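Local coordinates for protein beta-galactosidase (Marinomonas sp. ef1, PDB 6Y2K) that hydrolyses terminal beta-galactosidic linkages as a cold-active, hexameric glycoside hydrolase of family 42, at residues Y433-W438 with L470-H475; G494-S499 with K547-Q552; L519-E524 with H576-S581; I553-P558 with G566-M571. All coordinates share one frame; numbering follows the deposited sequence. Where two conformers were deposited one is given.

Contact 1: Y433-W438 with L470-H475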
# COMPACT_ATOMS: atom_id res chain seq x y z
N TYR A 433 -5.62 14.64 22.54
CA TYR A 433 -6.83 15.35 22.96
C TYR A 433 -6.59 16.86 22.99
O TYR A 433 -5.63 17.33 23.60
CB TYR A 433 -7.28 14.89 24.36
CG TYR A 433 -8.55 15.59 24.83
CD1 TYR A 433 -8.52 16.89 25.34
CD2 TYR A 433 -9.79 14.95 24.74
CE1 TYR A 433 -9.69 17.54 25.74
CE2 TYR A 433 -10.96 15.58 25.15
CZ TYR A 433 -10.91 16.88 25.65
OH TYR A 433 -12.07 17.51 26.05
N ARG A 434 -7.52 17.60 22.39
CA ARG A 434 -7.52 19.05 22.43
C ARG A 434 -8.97 19.54 22.59
O ARG A 434 -9.82 19.16 21.80
CB ARG A 434 -6.91 19.58 21.15
CG ARG A 434 -6.30 20.95 21.27
CD ARG A 434 -4.84 20.90 21.69
NE ARG A 434 -4.14 22.08 21.20
CZ ARG A 434 -3.42 22.10 20.08
NH1 ARG A 434 -2.83 23.23 19.71
NH2 ARG A 434 -3.27 21.01 19.35
N TYR A 435 -9.23 20.36 23.60
CA TYR A 435 -10.58 20.87 23.86
C TYR A 435 -11.20 21.49 22.61
O TYR A 435 -12.31 21.14 22.23
CB TYR A 435 -10.56 21.91 24.97
CG TYR A 435 -11.88 22.59 25.27
CD1 TYR A 435 -12.93 21.90 25.87
CD2 TYR A 435 -12.09 23.94 24.98
CE1 TYR A 435 -14.14 22.52 26.17
CE2 TYR A 435 -13.29 24.57 25.28
CZ TYR A 435 -14.30 23.86 25.89
OH TYR A 435 -15.50 24.46 26.20
N PHE A 436 -10.46 22.39 21.98
CA PHE A 436 -10.95 23.07 20.79
C PHE A 436 -11.29 22.08 19.66
O PHE A 436 -12.33 22.22 19.00
CB PHE A 436 -9.95 24.11 20.28
CG PHE A 436 -10.51 25.01 19.23
CD1 PHE A 436 -10.57 24.60 17.90
CD2 PHE A 436 -11.03 26.25 19.56
CE1 PHE A 436 -11.11 25.43 16.93
CE2 PHE A 436 -11.58 27.08 18.60
CZ PHE A 436 -11.62 26.67 17.28
N PHE A 437 -10.42 21.09 19.44
CA PHE A 437 -10.64 20.09 18.39
C PHE A 437 -11.94 19.32 18.68
O PHE A 437 -12.75 19.11 17.78
CB PHE A 437 -9.49 19.08 18.29
CG PHE A 437 -8.17 19.63 17.80
CD1 PHE A 437 -7.90 21.00 17.71
CD2 PHE A 437 -7.15 18.74 17.50
CE1 PHE A 437 -6.65 21.45 17.29
CE2 PHE A 437 -5.90 19.19 17.08
CZ PHE A 437 -5.66 20.55 16.98
N TRP A 438 -12.11 18.90 19.92
CA TRP A 438 -13.29 18.13 20.34
C TRP A 438 -14.57 18.96 20.14
O TRP A 438 -15.54 18.45 19.58
CB TRP A 438 -13.14 17.65 21.79
CG TRP A 438 -14.35 16.95 22.35
CD1 TRP A 438 -15.07 17.34 23.43
CD2 TRP A 438 -14.96 15.74 21.86
NE1 TRP A 438 -16.11 16.46 23.65
CE2 TRP A 438 -16.07 15.47 22.71
CE3 TRP A 438 -14.70 14.87 20.80
CZ2 TRP A 438 -16.90 14.35 22.53
CZ3 TRP A 438 -15.53 13.76 20.61
CH2 TRP A 438 -16.63 13.52 21.47
N LEU A 470 -22.58 20.30 26.28
CA LEU A 470 -21.36 20.78 26.95
C LEU A 470 -20.22 19.82 26.56
O LEU A 470 -20.10 18.74 27.16
CB LEU A 470 -21.51 20.80 28.48
CG LEU A 470 -22.73 21.40 29.21
CD1 LEU A 470 -22.34 21.87 30.61
CD2 LEU A 470 -23.48 22.49 28.47
N PRO A 471 -19.41 20.17 25.54
CA PRO A 471 -18.44 19.18 25.07
C PRO A 471 -17.47 18.69 26.13
O PRO A 471 -17.16 17.49 26.14
CB PRO A 471 -17.69 19.93 23.97
CG PRO A 471 -18.71 20.89 23.44
CD PRO A 471 -19.45 21.34 24.66
N ALA A 472 -17.00 19.59 26.99
CA ALA A 472 -16.03 19.27 28.05
C ALA A 472 -15.94 20.43 29.04
O ALA A 472 -14.96 21.17 29.09
CB ALA A 472 -14.67 18.97 27.45
N GLN A 473 -17.00 20.59 29.83
CA GLN A 473 -17.12 21.72 30.75
C GLN A 473 -16.37 21.35 32.03
O GLN A 473 -16.97 20.93 33.02
CB GLN A 473 -18.60 22.04 31.00
CG GLN A 473 -18.88 23.34 31.74
CD GLN A 473 -18.38 24.60 31.03
OE1 GLN A 473 -18.32 24.61 29.80
NE2 GLN A 473 -18.03 25.63 31.77
N ALA A 474 -15.05 21.51 31.98
CA ALA A 474 -14.12 20.94 32.98
C ALA A 474 -14.48 21.32 34.41
O ALA A 474 -14.63 20.45 35.27
CB ALA A 474 -12.68 21.34 32.65
N HIS A 475 -14.63 22.62 34.66
CA HIS A 475 -15.18 23.12 35.92
C HIS A 475 -16.60 23.64 35.73
O HIS A 475 -16.85 24.44 34.82
CB HIS A 475 -14.29 24.24 36.49
CG HIS A 475 -14.85 24.86 37.73
ND1 HIS A 475 -15.06 24.14 38.89
CD2 HIS A 475 -15.27 26.12 37.99
CE1 HIS A 475 -15.57 24.94 39.82
NE2 HIS A 475 -15.72 26.14 39.29
O HOH W 1 -14.20 15.76 26.12
O HOH W 2 -17.77 23.11 27.42
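An indole makes the direct hydrogen bond between Y433-W438 and L470-H475. W438 NE1 donates to P471 O at 2.9 Å, with an N-H...O angle of 142°. The oxygen lies at the edge of the indole, near its plane, while the donor stands well above the plane of the P471 carbonyl. CG of W438 is anti to its backbone N (chi1 175°), which swings the ring toward the proline. A leucine here would remove both the N-H and the broad ring, and would probably leave P471 O with a poorer set of partners.

Two waters add indirect links. Water 1 sits 2.8 Å from Y433 OH and donates weakly to P471 O. Separately, water 2 accepts from Y435 OH and donates to Q473 OE1, while the same hydroxyl is bonded to D417 N.

Van der Waals contacts fill in around the polar ones. W438 CD1 makes an apolar contact 3.7 Å from P471 CB, the two side chains crossing obliquely. The methyl of A472 is small enough to fit between the tyrosines, with CB 3.3 Å from Y433 OH and 3.8 Å from Y435 CD1, in plane at the edge of the Y435 ring. L424 of helix 418-426 packs on both Y435 and A472.

Here the first turn of helix 435-448 meets the loop leaving parallel strand 467-470, as in an alpha/beta fold of the class I glutamine amidotransferase type.

Contact 2: G494-S499 with K547-Q552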
# COMPACT_ATOMS: atom_id res chain seq x y z
N GLY A 494 -20.40 16.13 27.88
CA GLY A 494 -19.34 15.36 27.25
C GLY A 494 -18.23 15.01 28.21
O GLY A 494 -18.26 15.39 29.38
N PRO A 495 -17.22 14.25 27.72
CA PRO A 495 -16.16 13.78 28.62
C PRO A 495 -15.39 14.92 29.30
O PRO A 495 -15.22 15.99 28.71
CB PRO A 495 -15.23 12.99 27.69
CG PRO A 495 -16.08 12.62 26.52
CD PRO A 495 -17.07 13.73 26.36
N ARG A 496 -14.95 14.66 30.52
CA ARG A 496 -14.21 15.62 31.36
C ARG A 496 -15.09 16.74 31.95
O ARG A 496 -14.57 17.59 32.68
CB ARG A 496 -12.97 16.20 30.63
CG ARG A 496 -12.13 15.12 29.95
CD ARG A 496 -10.92 15.64 29.21
NE ARG A 496 -9.81 15.98 30.11
CZ ARG A 496 -8.55 16.15 29.73
NH1 ARG A 496 -8.18 16.04 28.45
NH2 ARG A 496 -7.64 16.46 30.64
N THR A 497 -16.40 16.74 31.68
CA THR A 497 -17.32 17.68 32.32
C THR A 497 -17.36 17.44 33.84
O THR A 497 -17.52 16.30 34.29
CB THR A 497 -18.74 17.60 31.73
OG1 THR A 497 -18.73 18.04 30.35
CG2 THR A 497 -19.73 18.47 32.53
N GLY A 498 -17.22 18.52 34.61
CA GLY A 498 -17.19 18.44 36.06
C GLY A 498 -16.02 17.65 36.65
O GLY A 498 -16.15 17.07 37.73
N SER A 499 -14.89 17.63 35.94
CA SER A 499 -13.70 16.89 36.37
C SER A 499 -12.69 17.73 37.18
O SER A 499 -11.74 17.17 37.73
CB SER A 499 -13.01 16.26 35.16
OG SER A 499 -12.53 17.24 34.26
N LYS A 547 -11.86 7.19 20.41
CA LYS A 547 -10.44 7.53 20.35
C LYS A 547 -10.06 8.55 21.42
O LYS A 547 -10.92 9.28 21.92
CB LYS A 547 -10.07 8.06 18.97
CG LYS A 547 -10.90 9.23 18.47
CD LYS A 547 -10.65 9.48 16.99
CE LYS A 547 -11.47 10.66 16.46
NZ LYS A 547 -11.06 11.03 15.07
N HIS A 548 -8.78 8.56 21.78
CA HIS A 548 -8.13 9.61 22.59
C HIS A 548 -8.41 9.60 24.08
O HIS A 548 -7.47 9.73 24.89
CB HIS A 548 -8.41 11.03 22.04
CG HIS A 548 -8.12 11.19 20.58
ND1 HIS A 548 -8.77 12.11 19.80
CD2 HIS A 548 -7.25 10.55 19.77
CE1 HIS A 548 -8.32 12.03 18.56
NE2 HIS A 548 -7.39 11.09 18.51
N TRP A 549 -9.68 9.48 24.45
CA TRP A 549 -10.15 9.61 25.82
C TRP A 549 -11.25 8.59 26.09
O TRP A 549 -12.24 8.53 25.37
CB TRP A 549 -10.68 11.03 26.02
CG TRP A 549 -10.86 11.40 27.45
CD1 TRP A 549 -12.00 11.33 28.18
CD2 TRP A 549 -9.85 11.91 28.32
NE1 TRP A 549 -11.78 11.76 29.47
CE2 TRP A 549 -10.46 12.12 29.58
CE3 TRP A 549 -8.49 12.20 28.17
CZ2 TRP A 549 -9.76 12.63 30.68
CZ3 TRP A 549 -7.78 12.69 29.26
CH2 TRP A 549 -8.42 12.90 30.51
N HIS A 550 -11.06 7.79 27.13
CA HIS A 550 -11.85 6.58 27.38
C HIS A 550 -12.04 6.43 28.89
O HIS A 550 -11.24 5.81 29.58
CB HIS A 550 -11.10 5.38 26.75
CG HIS A 550 -11.78 4.05 26.90
ND1 HIS A 550 -11.07 2.88 27.02
CD2 HIS A 550 -13.09 3.70 26.90
CE1 HIS A 550 -11.91 1.86 27.11
NE2 HIS A 550 -13.14 2.33 27.03
N GLU A 551 -13.11 7.04 29.40
CA GLU A 551 -13.38 7.02 30.84
C GLU A 551 -13.93 5.68 31.29
O GLU A 551 -14.81 5.13 30.63
CB GLU A 551 -14.35 8.14 31.24
CG GLU A 551 -13.71 9.52 31.18
CD GLU A 551 -14.69 10.66 31.25
OE1 GLU A 551 -15.91 10.43 31.47
OE2 GLU A 551 -14.22 11.81 31.10
N GLN A 552 -13.39 5.16 32.39
CA GLN A 552 -13.89 3.95 33.04
C GLN A 552 -14.92 4.40 34.07
O GLN A 552 -14.57 5.07 35.05
CB GLN A 552 -12.74 3.21 33.72
CG GLN A 552 -13.14 1.92 34.43
CD GLN A 552 -11.98 1.27 35.16
OE1 GLN A 552 -10.94 0.96 34.55
NE2 GLN A 552 -12.15 1.03 36.44
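R496 lays its guanidinium flat on the six-membered ring of W549, the two planes 9° apart and the centres separated by 3.8 Å. R496 CZ stands 3.3 Å from W549 CH2, over the face, where its charge makes a cation-pi contact. R496 CD follows with a CH-pi contact, 3.7 Å from the centroid of the W549 six-membered ring, and the arginine chain crosses the indole at about a right angle. Beside it, P495 CB touches W549 CD1 at 3.7 Å.

One carboxylate oxygen ties these partners together. E551 OE2 accepts from R496 N at 3.0 Å on its syn lone pair, and from W549 NE1 at 2.9 Å on its anti lone pair, the latter bond lying in the indole plane. A glutamate suits this spot because one oxygen can serve both donors. A leucine in place of W549 would lose the flat face and the indole N-H, and would probably let the guanidinium shift.

Further out, E551 OE1 is bonded to Y578 OH, while R496 NH1 and NH2 bond to P428 O and Q427 O. The bend of R496 at chi3 (77°) turns its head onto the ring. T497 OG1 and S499 OG donate to G494 O and R496 O, bracing the backbone from which R496 departs.

That backbone forms two overlapping type II beta turns, G494-T497 and R496-S499, in the loop following parallel strand 490-493.

Contact 3: L519-E524 with H576-S581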
# COMPACT_ATOMS: atom_id res chain seq x y z
N LEU A 519 -26.73 13.61 37.02
CA LEU A 519 -26.36 12.44 36.23
C LEU A 519 -25.52 11.52 37.11
O LEU A 519 -24.29 11.67 37.16
CB LEU A 519 -25.58 12.88 34.99
CG LEU A 519 -26.48 13.31 33.82
CD1 LEU A 519 -25.78 14.27 32.86
CD2 LEU A 519 -26.96 12.08 33.08
N PRO A 520 -26.17 10.61 37.87
CA PRO A 520 -25.41 9.81 38.84
C PRO A 520 -24.47 8.77 38.20
O PRO A 520 -24.91 7.71 37.75
CB PRO A 520 -26.49 9.16 39.70
CG PRO A 520 -27.72 9.17 38.86
CD PRO A 520 -27.62 10.39 37.99
N LEU A 521 -23.19 9.11 38.17
CA LEU A 521 -22.14 8.21 37.72
C LEU A 521 -20.81 8.61 38.36
O LEU A 521 -20.69 9.71 38.90
CB LEU A 521 -22.04 8.27 36.19
CG LEU A 521 -21.68 9.63 35.59
CD1 LEU A 521 -20.23 9.65 35.11
CD2 LEU A 521 -22.60 9.98 34.44
N THR A 522 -19.83 7.70 38.30
CA THR A 522 -18.51 7.95 38.83
C THR A 522 -17.45 7.59 37.79
O THR A 522 -17.44 6.47 37.29
CB THR A 522 -18.26 7.12 40.11
OG1 THR A 522 -19.23 7.48 41.10
CG2 THR A 522 -16.86 7.37 40.68
N VAL A 523 -16.59 8.54 37.45
CA VAL A 523 -15.42 8.26 36.62
C VAL A 523 -14.34 7.72 37.55
O VAL A 523 -13.73 8.46 38.32
CB VAL A 523 -14.88 9.50 35.88
CG1 VAL A 523 -13.65 9.15 35.04
CG2 VAL A 523 -15.97 10.11 35.01
N GLU A 524 -14.12 6.42 37.47
CA GLU A 524 -13.19 5.74 38.37
C GLU A 524 -11.75 6.05 37.98
O GLU A 524 -10.89 6.23 38.85
CB GLU A 524 -13.44 4.24 38.33
CG GLU A 524 -14.83 3.84 38.80
CD GLU A 524 -15.10 2.35 38.69
OE1 GLU A 524 -14.57 1.69 37.78
OE2 GLU A 524 -15.86 1.82 39.54
N HIS A 576 -31.49 13.90 30.24
CA HIS A 576 -30.10 14.09 30.69
C HIS A 576 -29.20 12.92 30.26
O HIS A 576 -29.51 11.76 30.54
CB HIS A 576 -30.06 14.26 32.21
CG HIS A 576 -30.98 15.33 32.71
ND1 HIS A 576 -32.25 15.06 33.17
CD2 HIS A 576 -30.82 16.67 32.81
CE1 HIS A 576 -32.84 16.18 33.53
NE2 HIS A 576 -31.99 17.18 33.32
N TYR A 577 -28.09 13.24 29.59
CA TYR A 577 -27.14 12.24 29.07
C TYR A 577 -25.70 12.66 29.35
O TYR A 577 -25.39 13.85 29.35
CB TYR A 577 -27.37 12.02 27.56
CG TYR A 577 -28.79 11.57 27.28
CD1 TYR A 577 -29.83 12.49 27.20
CD2 TYR A 577 -29.09 10.22 27.15
CE1 TYR A 577 -31.14 12.08 26.98
CE2 TYR A 577 -30.39 9.79 26.92
CZ TYR A 577 -31.41 10.73 26.83
OH TYR A 577 -32.71 10.32 26.61
N TYR A 578 -24.85 11.67 29.61
CA TYR A 578 -23.41 11.85 29.78
C TYR A 578 -22.64 10.96 28.79
O TYR A 578 -22.95 9.76 28.65
CB TYR A 578 -22.96 11.49 31.21
CG TYR A 578 -21.47 11.73 31.42
CD1 TYR A 578 -20.99 13.01 31.66
CD2 TYR A 578 -20.55 10.69 31.33
CE1 TYR A 578 -19.63 13.24 31.83
CE2 TYR A 578 -19.18 10.91 31.50
CZ TYR A 578 -18.73 12.19 31.74
OH TYR A 578 -17.38 12.44 31.91
N LEU A 579 -21.64 11.55 28.14
CA LEU A 579 -20.74 10.84 27.23
C LEU A 579 -19.35 10.83 27.85
O LEU A 579 -18.80 11.88 28.16
CB LEU A 579 -20.72 11.56 25.88
CG LEU A 579 -19.70 11.15 24.80
CD1 LEU A 579 -19.90 9.70 24.38
CD2 LEU A 579 -19.80 12.08 23.61
N GLY A 580 -18.77 9.64 28.02
CA GLY A 580 -17.49 9.47 28.70
C GLY A 580 -16.29 9.16 27.83
O GLY A 580 -15.17 9.13 28.33
N SER A 581 -16.50 8.91 26.53
CA SER A 581 -15.40 8.70 25.58
C SER A 581 -15.59 9.56 24.34
O SER A 581 -16.73 9.90 23.99
CB SER A 581 -15.32 7.23 25.17
OG SER A 581 -15.09 6.38 26.30
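L521 and Y578 meet at about a right angle, one branch of the leucine coming down on a face of the phenol ring. L521 CD1 lies 4.2 Å from the ring centroid of Y578 and 24° off its normal, a CH-pi contact set toward the rim. The other branch, L521 CD2, reaches the root of the side chain, 3.6 Å from Y578 CB. To do this, L521 takes the crowded position, with CG between its backbone N and carbonyl carbon (chi1 61°). Y578 has CG anti to its own N, and its ring extends until the hydroxyl meets V523. V523 CG2 touches Y578 OH at 4.1 Å, and that hydroxyl is hydrogen-bonded to E551 OE1, so a tyrosine here serves both an apolar face and a polar tip.

At the other end L519 straddles the opposing backbone. Its CD2 lies 3.6 Å from H576 O, while its CD1 lies 3.6 Å from Y577 O. L519 CD2 also rests against H576 CB at 3.9 Å, the side chains crossing obliquely. Y577 starts off away from L519-E524, and its hydroxyl is bonded to G574 O.

Every second residue, 519, 521 and 523 against 576 and 578, turns inward; the branched apolar chains of L519, L521 and V523 suit their places against H576 CB and the Y578 side chain. The touching parts run almost parallel, 10° apart, yet they belong to different sheets: 521-528 pairs with 549-555, while 576-579 lies between 490-493 and 568-573. This is face-to-face packing of two beta sheets through side chains.

Contact 4: I553-P558 with G566-M571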
# COMPACT_ATOMS: atom_id res chain seq x y z
N ILE A 553 -16.19 4.03 33.85
CA ILE A 553 -17.32 4.61 34.58
C ILE A 553 -18.16 3.53 35.27
O ILE A 553 -18.37 2.45 34.72
CB ILE A 553 -18.22 5.43 33.62
CG1 ILE A 553 -17.47 6.68 33.14
CG2 ILE A 553 -19.53 5.86 34.28
CD1 ILE A 553 -18.12 7.39 31.96
N LYS A 554 -18.63 3.85 36.48
CA LYS A 554 -19.62 3.05 37.19
C LYS A 554 -20.91 3.87 37.28
O LYS A 554 -20.88 5.03 37.69
CB LYS A 554 -19.13 2.66 38.58
CG LYS A 554 -20.12 1.79 39.35
CD LYS A 554 -19.45 1.00 40.47
CE LYS A 554 -20.44 0.09 41.18
NZ LYS A 554 -19.76 -1.07 41.84
N THR A 555 -22.02 3.27 36.85
CA THR A 555 -23.32 3.93 36.88
C THR A 555 -24.44 2.90 36.86
O THR A 555 -24.24 1.79 36.38
CB THR A 555 -23.51 4.91 35.70
OG1 THR A 555 -24.72 5.65 35.85
CG2 THR A 555 -23.55 4.17 34.35
N GLU A 556 -25.61 3.29 37.38
CA GLU A 556 -26.84 2.52 37.21
C GLU A 556 -27.71 3.09 36.09
O GLU A 556 -28.72 2.49 35.73
CB GLU A 556 -27.64 2.47 38.52
CG GLU A 556 -26.92 1.78 39.67
CD GLU A 556 -26.52 0.35 39.35
OE1 GLU A 556 -25.39 -0.04 39.73
OE2 GLU A 556 -27.32 -0.38 38.71
N LEU A 557 -27.31 4.22 35.51
CA LEU A 557 -28.05 4.80 34.39
C LEU A 557 -28.08 3.83 33.20
O LEU A 557 -27.12 3.09 33.00
CB LEU A 557 -27.43 6.13 33.96
CG LEU A 557 -27.56 7.30 34.92
CD1 LEU A 557 -26.63 8.43 34.50
CD2 LEU A 557 -29.00 7.80 35.00
N PRO A 558 -29.17 3.84 32.40
CA PRO A 558 -29.15 3.03 31.19
C PRO A 558 -28.06 3.48 30.23
O PRO A 558 -27.79 4.69 30.14
CB PRO A 558 -30.52 3.29 30.56
CG PRO A 558 -31.37 3.87 31.64
CD PRO A 558 -30.42 4.62 32.52
N GLY A 566 -18.21 -3.90 28.08
CA GLY A 566 -19.47 -3.51 28.69
C GLY A 566 -19.43 -2.23 29.51
O GLY A 566 -20.42 -1.91 30.19
N ASN A 567 -18.32 -1.48 29.43
CA ASN A 567 -18.15 -0.24 30.21
C ASN A 567 -18.97 0.87 29.55
O ASN A 567 -18.99 0.97 28.32
CB ASN A 567 -16.66 0.15 30.33
CG ASN A 567 -16.43 1.59 30.82
OD1 ASN A 567 -16.65 1.93 31.98
ND2 ASN A 567 -15.95 2.44 29.92
N PRO A 568 -19.66 1.71 30.35
CA PRO A 568 -20.45 2.79 29.76
C PRO A 568 -19.67 3.80 28.92
O PRO A 568 -18.61 4.27 29.35
CB PRO A 568 -21.04 3.49 30.99
CG PRO A 568 -21.11 2.44 32.03
CD PRO A 568 -19.90 1.60 31.81
N VAL A 569 -20.19 4.09 27.73
CA VAL A 569 -19.67 5.13 26.84
C VAL A 569 -20.65 6.31 26.78
O VAL A 569 -20.26 7.45 27.00
CB VAL A 569 -19.35 4.58 25.43
CG1 VAL A 569 -19.12 5.70 24.41
CG2 VAL A 569 -18.14 3.66 25.50
N LEU A 570 -21.92 6.03 26.49
CA LEU A 570 -22.96 7.06 26.54
C LEU A 570 -24.12 6.52 27.37
O LEU A 570 -24.58 5.40 27.15
CB LEU A 570 -23.38 7.45 25.12
CG LEU A 570 -24.58 8.39 24.88
CD1 LEU A 570 -24.63 9.56 25.82
CD2 LEU A 570 -24.57 8.89 23.44
N MET A 571 -24.56 7.31 28.35
CA MET A 571 -25.53 6.86 29.35
C MET A 571 -26.48 7.97 29.71
O MET A 571 -26.12 9.15 29.66
CB MET A 571 -24.80 6.37 30.61
CG MET A 571 -23.98 7.43 31.35
SD MET A 571 -22.30 6.93 31.82
CE MET A 571 -21.53 6.78 30.20
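An ST turn at T555 follows on the run of strand 549-555, and the chain lies against strand 568-573, whose V569 and L570 form a classic beta bulge opposite L561. M571, just beyond the bulge, has the largest share of the packing between I553-P558 and G566-M571, with I553 close behind.

Its CB lies 3.5 Å from P558 O. CG occupies the crowded position between the backbone N and the carbonyl carbon (chi1 63°) and approaches L557 CD1 at 4.2 Å. The chain then bends at chi2 (-132°), well off a staggered value, and bends again at chi3. This brings SD to 3.9 Å from I553 CG2 and 3.9 Å from T555 CG2. At the tip, M571 CE meets I553 CD1 at 3.9 Å, end to end. An unbranched, pliable methionine suits so winding a path among branched neighbours, and L521 of the facing sheet touches it too.

T555 divides its work: CG2 slides past P568 CG at 3.8 Å, while OG1 accepts from L557 N and is bonded to P520 O. P568 CD lies 3.4 Å from I553 O; a proline, having no N-H, asks for no acceptor here.

N567 acts on the strand edge rather as a peptide group would. Its ND2 bonds to E551 O, and its OD1 accepts from I553 N at 2.8 Å, in the carbonyl plane on a lone pair and almost straight, at 176°.

In the fold
All four contacts lie within the trimerisation domain, set to one side of the chain's centre. Contact 1 closes before the others open; contacts 2 and 3 then interleave along the chain, and contact 4 is nested inside the loop that contact 3 closes. In space they form a row: centres of contacts 1 and 2 lie about 9 Å apart, 2 and 3 about 9 Å, 3 and 4 about 7 Å, and 1 and 4 about 20 Å. Contacts 2 and 4 both use strand 549-555, whose partner 521-528 serves contact 3. The row thus joins helix 435-448 and the mixed sheet, its parallel strands and strand 568-573 alike, to the two-stranded sheet packed on it, ending partly buried at contact 4.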